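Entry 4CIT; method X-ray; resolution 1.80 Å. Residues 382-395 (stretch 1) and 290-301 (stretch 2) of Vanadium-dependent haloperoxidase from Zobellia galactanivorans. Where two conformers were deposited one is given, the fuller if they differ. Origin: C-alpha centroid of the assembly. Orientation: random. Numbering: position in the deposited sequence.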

ATOM      1  N   VAL A 382       5.714 -13.906   6.367  1.00 10.06           N
ATOM      2  CA  VAL A 382       5.961 -14.703   5.126  1.00 10.12           C
ATOM      3  C   VAL A 382       7.395 -15.097   4.913  1.00 10.53           C
ATOM      4  O   VAL A 382       7.672 -16.310   4.604  1.00 10.83           O
ATOM      5  CB  VAL A 382       5.397 -13.956   3.879  1.00 10.64           C
ATOM      6  CG1 VAL A 382       5.823 -14.575   2.543  1.00 10.91           C
ATOM      7  CG2 VAL A 382       3.947 -13.807   4.001  1.00 11.68           C
ATOM      8  N   PHE A 383       8.337 -14.164   5.076  1.00 10.21           N
ATOM      9  CA  PHE A 383       9.722 -14.308   4.692  1.00 10.80           C
ATOM     10  C   PHE A 383      10.699 -14.408   5.870  1.00 11.81           C
ATOM     11  O   PHE A 383      11.851 -14.787   5.692  1.00 13.49           O
ATOM     12  CB  PHE A 383      10.173 -13.177   3.808  1.00 10.84           C
ATOM     13  CG  PHE A 383       9.500 -13.126   2.486  1.00 11.07           C
ATOM     14  CD1 PHE A 383       9.762 -14.119   1.544  1.00 12.03           C
ATOM     15  CD2 PHE A 383       8.640 -12.096   2.171  1.00 11.44           C
ATOM     16  CE1 PHE A 383       9.199 -14.050   0.249  1.00 12.59           C
ATOM     17  CE2 PHE A 383       8.002 -12.083   0.907  1.00 11.18           C
ATOM     18  CZ  PHE A 383       8.342 -13.037  -0.037  1.00 10.95           C
ATOM     19  N   GLY A 384      10.215 -14.081   7.054  1.00 11.63           N
ATOM     20  CA  GLY A 384      10.973 -14.288   8.314  1.00 12.43           C
ATOM     21  C   GLY A 384      11.507 -12.954   8.846  1.00 11.88           C
ATOM     22  O   GLY A 384      11.441 -11.904   8.172  1.00 11.51           O
ATOM     23  N   ASP A 385      11.906 -12.997  10.121  1.00 11.27           N
ATOM     24  CA  ASP A 385      12.587 -11.885  10.815  1.00 13.36           C
ATOM     25  C   ASP A 385      13.985 -11.904  10.449  1.00 12.75           C
ATOM     26  O   ASP A 385      14.482 -12.869   9.906  1.00 15.69           O
ATOM     27  CB  ASP A 385      12.383 -11.946  12.358  1.00 14.40           C
ATOM     28  CG  ASP A 385      12.644 -10.559  13.077  1.00 18.77           C
ATOM     29  OD1 ASP A 385      12.730  -9.477  12.424  1.00 16.88           O
ATOM     30  OD2 ASP A 385      12.752 -10.608  14.334  1.00 20.52           O
ATOM     31  N   ASN A 386      14.662 -10.781  10.684  1.00 14.45           N
ATOM     32  CA  ASN A 386      16.055 -10.666  10.317  1.00 15.95           C
ATOM     33  C   ASN A 386      16.315 -10.900   8.830  1.00 14.16           C
ATOM     34  O   ASN A 386      17.324 -11.465   8.423  1.00 13.74           O
ATOM     35  CB  ASN A 386      16.965 -11.529  11.242  1.00 18.63           C
ATOM     36  CG  ASN A 386      17.033 -10.986  12.643  1.00 22.41           C
ATOM     37  OD1 ASN A 386      16.739  -9.806  12.900  1.00 23.53           O
ATOM     38  ND2 ASN A 386      17.373 -11.854  13.592  1.00 24.81           N
ATOM     39  N   PHE A 387      15.357 -10.441   7.984  1.00 12.58           N
ATOM     40  CA  PHE A 387      15.481 -10.571   6.567  1.00 12.86           C
ATOM     41  C   PHE A 387      16.210  -9.329   6.045  1.00 13.19           C
ATOM     42  O   PHE A 387      15.631  -8.219   5.970  1.00 11.47           O
ATOM     43  CB  PHE A 387      14.088 -10.684   5.890  1.00 11.20           C
ATOM     44  CG  PHE A 387      14.132 -11.044   4.466  1.00 12.37           C
ATOM     45  CD1 PHE A 387      14.303 -10.068   3.503  1.00 11.59           C
ATOM     46  CD2 PHE A 387      14.002 -12.354   4.050  1.00 14.26           C
ATOM     47  CE1 PHE A 387      14.390 -10.386   2.160  1.00 13.16           C
ATOM     48  CE2 PHE A 387      14.066 -12.686   2.703  1.00 12.44           C
ATOM     49  CZ  PHE A 387      14.255 -11.701   1.756  1.00 12.60           C
ATOM     50  N   SER A 388      17.485  -9.486   5.717  1.00 13.17           N
ATOM     51  CA  SER A 388      18.250  -8.336   5.271  1.00 15.32           C
ATOM     52  C   SER A 388      17.986  -8.099   3.767  1.00 15.94           C
ATOM     53  O   SER A 388      17.799  -9.000   2.949  1.00 15.32           O
ATOM     54  CB  SER A 388      19.741  -8.470   5.619  1.00 18.94           C
ATOM     55  OG  SER A 388      20.273  -9.472   4.784  1.00 23.35           O
ATOM     56  N   PHE A 389      17.956  -6.838   3.387  1.00 13.86           N
ATOM     57  CA  PHE A 389      17.718  -6.479   2.011  1.00 14.12           C
ATOM     58  C   PHE A 389      18.201  -5.100   1.672  1.00 13.79           C
ATOM     59  O   PHE A 389      18.381  -4.214   2.562  1.00 14.61           O
ATOM     60  CB  PHE A 389      16.190  -6.642   1.618  1.00 12.57           C
ATOM     61  CG  PHE A 389      15.257  -5.704   2.301  1.00 12.40           C
ATOM     62  CD1 PHE A 389      14.792  -6.003   3.548  1.00 12.31           C
ATOM     63  CD2 PHE A 389      14.834  -4.502   1.674  1.00 13.00           C
ATOM     64  CE1 PHE A 389      13.947  -5.103   4.243  1.00 12.91           C
ATOM     65  CE2 PHE A 389      13.972  -3.653   2.319  1.00 11.83           C
ATOM     66  CZ  PHE A 389      13.512  -3.955   3.596  1.00 11.94           C
ATOM     67  N   ASP A 390      18.528  -4.944   0.379  1.00 14.27           N
ATOM     68  CA  ASP A 390      18.821  -3.634  -0.232  1.00 14.88           C
ATOM     69  C   ASP A 390      17.591  -3.116  -0.890  1.00 14.04           C
ATOM     70  O   ASP A 390      17.042  -3.765  -1.828  1.00 14.40           O
ATOM     71  CB  ASP A 390      19.936  -3.801  -1.243  1.00 18.73           C
ATOM     72  CG  ASP A 390      21.266  -4.189  -0.583  1.00 25.87           C
ATOM     73  OD1 ASP A 390      21.522  -3.858   0.585  1.00 23.44           O
ATOM     74  OD2 ASP A 390      22.059  -4.914  -1.234  1.00 35.72           O
ATOM     75  N   ASP A 391      17.149  -1.935  -0.468  1.00 12.94           N
ATOM     76  CA  ASP A 391      15.910  -1.352  -0.976  1.00 13.86           C
ATOM     77  C   ASP A 391      16.245  -0.405  -2.116  1.00 11.91           C
ATOM     78  O   ASP A 391      16.678   0.744  -1.824  1.00 13.16           O
ATOM     79  CB  ASP A 391      15.150  -0.619   0.139  1.00 14.22           C
ATOM     80  CG  ASP A 391      13.879   0.083  -0.331  1.00 16.37           C
ATOM     81  OD1 ASP A 391      13.555   0.022  -1.568  1.00 17.68           O
ATOM     82  OD2 ASP A 391      13.173   0.643   0.537  1.00 15.33           O
ATOM     83  N   ASP A 392      16.144  -0.844  -3.341  1.00 11.48           N
ATOM     84  CA  ASP A 392      16.344  -0.010  -4.553  1.00 12.88           C
ATOM     85  C   ASP A 392      15.049   0.499  -5.176  1.00 13.97           C
ATOM     86  O   ASP A 392      15.032   0.964  -6.333  1.00 13.97           O
ATOM     87  CB  ASP A 392      17.157  -0.755  -5.616  1.00 14.75           C
ATOM     88  CG  ASP A 392      16.402  -1.903  -6.265  1.00 18.16           C
ATOM     89  OD1 ASP A 392      15.382  -2.324  -5.698  1.00 19.65           O
ATOM     90  OD2 ASP A 392      16.956  -2.479  -7.281  1.00 23.63           O
ATOM     91  N   THR A 393      13.975   0.556  -4.378  1.00 13.48           N
ATOM     92  CA  THR A 393      12.681   0.922  -4.913  0.50 13.28           C
ATOM     93  C   THR A 393      12.589   2.362  -5.362  1.00 14.66           C
ATOM     94  O   THR A 393      11.804   2.644  -6.267  1.00 17.82           O
ATOM     95  CB  THR A 393      11.534   0.670  -3.911  0.50 13.40           C
ATOM     96  OG1 THR A 393      11.736   1.445  -2.721  0.50 12.77           O
ATOM     97  CG2 THR A 393      11.459  -0.769  -3.545  0.50 13.77           C
ATOM     98  N   GLU A 394      13.372   3.241  -4.755  1.00 14.66           N
ATOM     99  CA  GLU A 394      13.362   4.665  -4.959  1.00 17.54           C
ATOM    100  C   GLU A 394      14.406   5.113  -5.964  1.00 19.64           C
ATOM    101  O   GLU A 394      14.396   6.274  -6.364  1.00 17.78           O
ATOM    102  CB  GLU A 394      13.606   5.390  -3.622  1.00 19.76           C
ATOM    103  CG  GLU A 394      12.582   5.115  -2.485  1.00 22.36           C
ATOM    104  CD  GLU A 394      11.180   5.758  -2.712  1.00 27.50           C
ATOM    105  OE1 GLU A 394      11.091   6.788  -3.410  1.00 37.28           O
ATOM    106  OE2 GLU A 394      10.174   5.362  -2.107  1.00 30.42           O
ATOM    107  N   VAL A 395      15.258   4.184  -6.454  1.00 15.46           N
ATOM    108  CA  VAL A 395      16.219   4.545  -7.461  1.00 15.64           C
ATOM    109  C   VAL A 395      15.591   5.200  -8.684  1.00 14.48           C
ATOM    110  O   VAL A 395      16.125   6.140  -9.173  1.00 18.80           O
ATOM    111  CB  VAL A 395      17.158   3.367  -7.807  1.00 14.83           C
ATOM    112  CG1 VAL A 395      18.092   3.667  -8.969  1.00 14.56           C
ATOM    113  CG2 VAL A 395      18.012   2.995  -6.601  1.00 13.33           C
TER
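Stretch 2, residues 290-301: AHWMGIAKIAAR

A single histidine on the helix, His291, is ringed by three polar side chains of stretch 1, and one of them holds it by a short, nearly straight hydrogen bond: His291 NE2 donates to Asp391 OD2 at 2.6 Å with an N-H...O angle of 175°, the carboxylate oxygen lying at the ring edge, near its plane. Thr393 OG1 stands over one face of the same ring, 3.0 Å from His291 NE2. Glu394 OE2 comes to 2.9 Å from His291 ND1, but the angle is too poor for a hydrogen bond. Asp391 is itself held in place, because its OD1 accepts from Thr393 N (2.9 Å) and Thr393 OG1 (2.6 Å), leaving OD2 to meet the histidine.

Stretch 2 is helical throughout, residues 290-301 being part of a longer helix. It runs against the short strand 389-391 at 142°, closer to antiparallel than to parallel, with the axes 9.1 Å apart at their nearest. The chain of stretch 1 therefore meets the C-terminal part of stretch 2 first: Phe383 lies by Ala299, Asp391 by Ile295 and Thr393 by Gly294 (CA to CA 7.3, 6.7 and 5.9 Å).

At that end the packing is aromatic on alanine. Ala299 CB sits over one face of the Phe383 ring, 3.8 Å from its centroid in a CH-pi contact, and also 3.8 Å from Phe387 CE1. Further along, Phe389 CZ reaches Ile295 CG2 at 3.7 Å. Ile298 extends CD1 to Asp390 O (3.6 Å), Asp392 OD1 (3.5 Å) and Thr393 CG2 (3.8 Å). Gly294 permits the closest backbone approach: Thr393 CG2 is 3.7 Å from Gly294 C, and a CB on the glycine would fall 2.7 Å from that methyl, a clash.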

ATOM      1  N   ALA A 290       2.858   1.553  -2.401  1.00 11.52           N
ATOM      2  CA  ALA A 290       3.698   1.147  -3.549  1.00 11.30           C
ATOM      3  C   ALA A 290       5.106   0.826  -3.144  1.00 11.14           C
ATOM      4  O   ALA A 290       5.716  -0.145  -3.633  1.00 12.10           O
ATOM      5  CB  ALA A 290       3.676   2.208  -4.664  1.00 10.84           C
ATOM      6  N   HIS A 291       5.671   1.598  -2.178  1.00  9.70           N
ATOM      7  CA  HIS A 291       7.010   1.328  -1.751  1.00  9.16           C
ATOM      8  C   HIS A 291       7.078  -0.060  -1.080  1.00  9.91           C
ATOM      9  O   HIS A 291       8.026  -0.838  -1.369  1.00  9.33           O
ATOM     10  CB  HIS A 291       7.417   2.416  -0.800  1.00  9.80           C
ATOM     11  CG  HIS A 291       8.861   2.412  -0.403  1.00 10.55           C
ATOM     12  ND1 HIS A 291       9.496   3.562   0.023  1.00 11.83           N
ATOM     13  CD2 HIS A 291       9.801   1.443  -0.387  1.00 12.43           C
ATOM     14  CE1 HIS A 291      10.776   3.309   0.227  1.00 13.47           C
ATOM     15  NE2 HIS A 291      10.969   2.009   0.093  1.00 11.62           N
ATOM     16  N   TRP A 292       6.081  -0.381  -0.262  1.00  9.19           N
ATOM     17  CA  TRP A 292       6.061  -1.695   0.393  1.00  9.23           C
ATOM     18  C   TRP A 292       5.783  -2.839  -0.572  1.00 10.04           C
ATOM     19  O   TRP A 292       6.265  -3.914  -0.359  1.00  8.81           O
ATOM     20  CB  TRP A 292       5.147  -1.689   1.630  1.00  9.45           C
ATOM     21  CG  TRP A 292       5.852  -1.035   2.791  1.00  9.81           C
ATOM     22  CD1 TRP A 292       5.758   0.292   3.170  1.00 11.12           C
ATOM     23  CD2 TRP A 292       6.795  -1.634   3.667  1.00 10.10           C
ATOM     24  NE1 TRP A 292       6.582   0.536   4.258  1.00 12.44           N
ATOM     25  CE2 TRP A 292       7.253  -0.636   4.547  1.00 11.95           C
ATOM     26  CE3 TRP A 292       7.332  -2.911   3.762  1.00 11.68           C
ATOM     27  CZ2 TRP A 292       8.179  -0.912   5.557  1.00 12.10           C
ATOM     28  CZ3 TRP A 292       8.211  -3.204   4.787  1.00 10.18           C
ATOM     29  CH2 TRP A 292       8.653  -2.185   5.651  1.00 11.24           C
ATOM     30  N   MET A 293       5.019  -2.590  -1.616  1.00 10.47           N
ATOM     31  CA  MET A 293       4.885  -3.520  -2.696  1.00 11.53           C
ATOM     32  C   MET A 293       6.222  -3.788  -3.356  1.00 10.37           C
ATOM     33  O   MET A 293       6.555  -4.929  -3.687  1.00  9.59           O
ATOM     34  CB  MET A 293       3.804  -3.130  -3.724  1.00 12.84           C
ATOM     35  CG  MET A 293       2.434  -3.154  -3.182  1.00 14.46           C
ATOM     36  SD  MET A 293       1.806  -4.808  -2.705  1.00 13.93           S
ATOM     37  CE  MET A 293       1.868  -5.559  -4.270  1.00 16.68           C
ATOM     38  N   GLY A 294       7.049  -2.758  -3.497  1.00  9.47           N
ATOM     39  CA  GLY A 294       8.331  -2.883  -3.984  1.00  9.94           C
ATOM     40  C   GLY A 294       9.267  -3.709  -3.084  1.00  9.68           C
ATOM     41  O   GLY A 294      10.061  -4.560  -3.594  1.00  9.30           O
ATOM     42  N   ILE A 295       9.157  -3.515  -1.755  1.00  9.40           N
ATOM     43  CA  ILE A 295       9.915  -4.329  -0.802  1.00  8.90           C
ATOM     44  C   ILE A 295       9.439  -5.778  -0.822  1.00  9.08           C
ATOM     45  O   ILE A 295      10.322  -6.676  -0.778  1.00  8.93           O
ATOM     46  CB  ILE A 295       9.812  -3.736   0.623  1.00  9.00           C
ATOM     47  CG1 ILE A 295      10.457  -2.343   0.589  1.00  9.40           C
ATOM     48  CG2 ILE A 295      10.372  -4.640   1.701  1.00  9.47           C
ATOM     49  CD1 ILE A 295      10.320  -1.548   1.822  1.00 10.94           C
ATOM     50  N   ALA A 296       8.141  -5.991  -1.014  1.00  9.46           N
ATOM     51  CA  ALA A 296       7.663  -7.370  -1.146  1.00 10.51           C
ATOM     52  C   ALA A 296       8.272  -8.068  -2.355  1.00 10.51           C
ATOM     53  O   ALA A 296       8.649  -9.227  -2.292  1.00  9.34           O
ATOM     54  CB  ALA A 296       6.196  -7.393  -1.241  1.00 10.00           C
ATOM     55  N   LYS A 297       8.384  -7.345  -3.446  1.00  9.41           N
ATOM     56  CA  LYS A 297       9.029  -7.855  -4.645  1.00 10.77           C
ATOM     57  C   LYS A 297      10.502  -8.214  -4.441  1.00 10.86           C
ATOM     58  O   LYS A 297      10.983  -9.294  -4.854  1.00 10.82           O
ATOM     59  CB  LYS A 297       8.870  -6.810  -5.767  1.00 11.73           C
ATOM     60  CG  LYS A 297       9.679  -7.200  -7.032  1.00 14.09           C
ATOM     61  CD  LYS A 297       9.587  -6.231  -8.250  1.00 19.56           C
ATOM     62  CE  LYS A 297       9.906  -4.752  -7.945  1.00 23.58           C
ATOM     63  NZ  LYS A 297       9.795  -3.850  -9.167  1.00 23.11           N
ATOM     64  N   ILE A 298      11.250  -7.303  -3.807  1.00  9.42           N
ATOM     65  CA  ILE A 298      12.639  -7.519  -3.480  1.00 10.46           C
ATOM     66  C   ILE A 298      12.852  -8.811  -2.715  1.00  9.81           C
ATOM     67  O   ILE A 298      13.752  -9.641  -3.074  1.00 10.84           O
ATOM     68  CB  ILE A 298      13.254  -6.312  -2.728  1.00 11.18           C
ATOM     69  CG1 ILE A 298      13.386  -5.159  -3.685  1.00 14.88           C
ATOM     70  CG2 ILE A 298      14.630  -6.676  -2.238  1.00 10.97           C
ATOM     71  CD1 ILE A 298      13.654  -3.805  -3.034  1.00 15.49           C
ATOM     72  N   ALA A 299      11.984  -9.056  -1.737  1.00  9.63           N
ATOM     73  CA  ALA A 299      12.058 -10.227  -0.878  1.00  9.25           C
ATOM     74  C   ALA A 299      11.693 -11.482  -1.662  1.00  9.80           C
ATOM     75  O   ALA A 299      12.319 -12.520  -1.522  1.00 10.75           O
ATOM     76  CB  ALA A 299      11.124 -10.097   0.310  1.00  8.83           C
ATOM     77  N   ALA A 300      10.640 -11.411  -2.445  1.00  9.87           N
ATOM     78  CA  ALA A 300      10.280 -12.540  -3.242  1.00 10.66           C
ATOM     79  C   ALA A 300      11.341 -12.913  -4.283  1.00 11.13           C
ATOM     80  O   ALA A 300      11.568 -14.090  -4.521  1.00 11.83           O
ATOM     81  CB  ALA A 300       8.968 -12.318  -3.936  1.00 10.44           C
ATOM     82  N   ARG A 301      11.974 -11.925  -4.938  1.00 11.62           N
ATOM     83  CA  ARG A 301      13.005 -12.210  -5.930  1.00 12.61           C
ATOM     84  C   ARG A 301      14.260 -12.755  -5.237  1.00 14.84           C
ATOM     85  O   ARG A 301      14.866 -13.777  -5.696  1.00 14.23           O
ATOM     86  CB  ARG A 301      13.312 -10.987  -6.780  1.00 15.02           C
ATOM     87  CG  ARG A 301      12.145 -10.518  -7.633  1.00 18.19           C
ATOM     88  CD  ARG A 301      11.773 -11.458  -8.816  1.00 19.35           C
ATOM     89  NE  ARG A 301      11.180 -12.695  -8.335  1.00 20.54           N
ATOM     90  CZ  ARG A 301       9.932 -12.745  -7.820  1.00 18.57           C
ATOM     91  NH1 ARG A 301       9.077 -11.621  -7.803  1.00 15.85           N
ATOM     92  NH2 ARG A 301       9.536 -13.891  -7.348  1.00 18.59           N
TER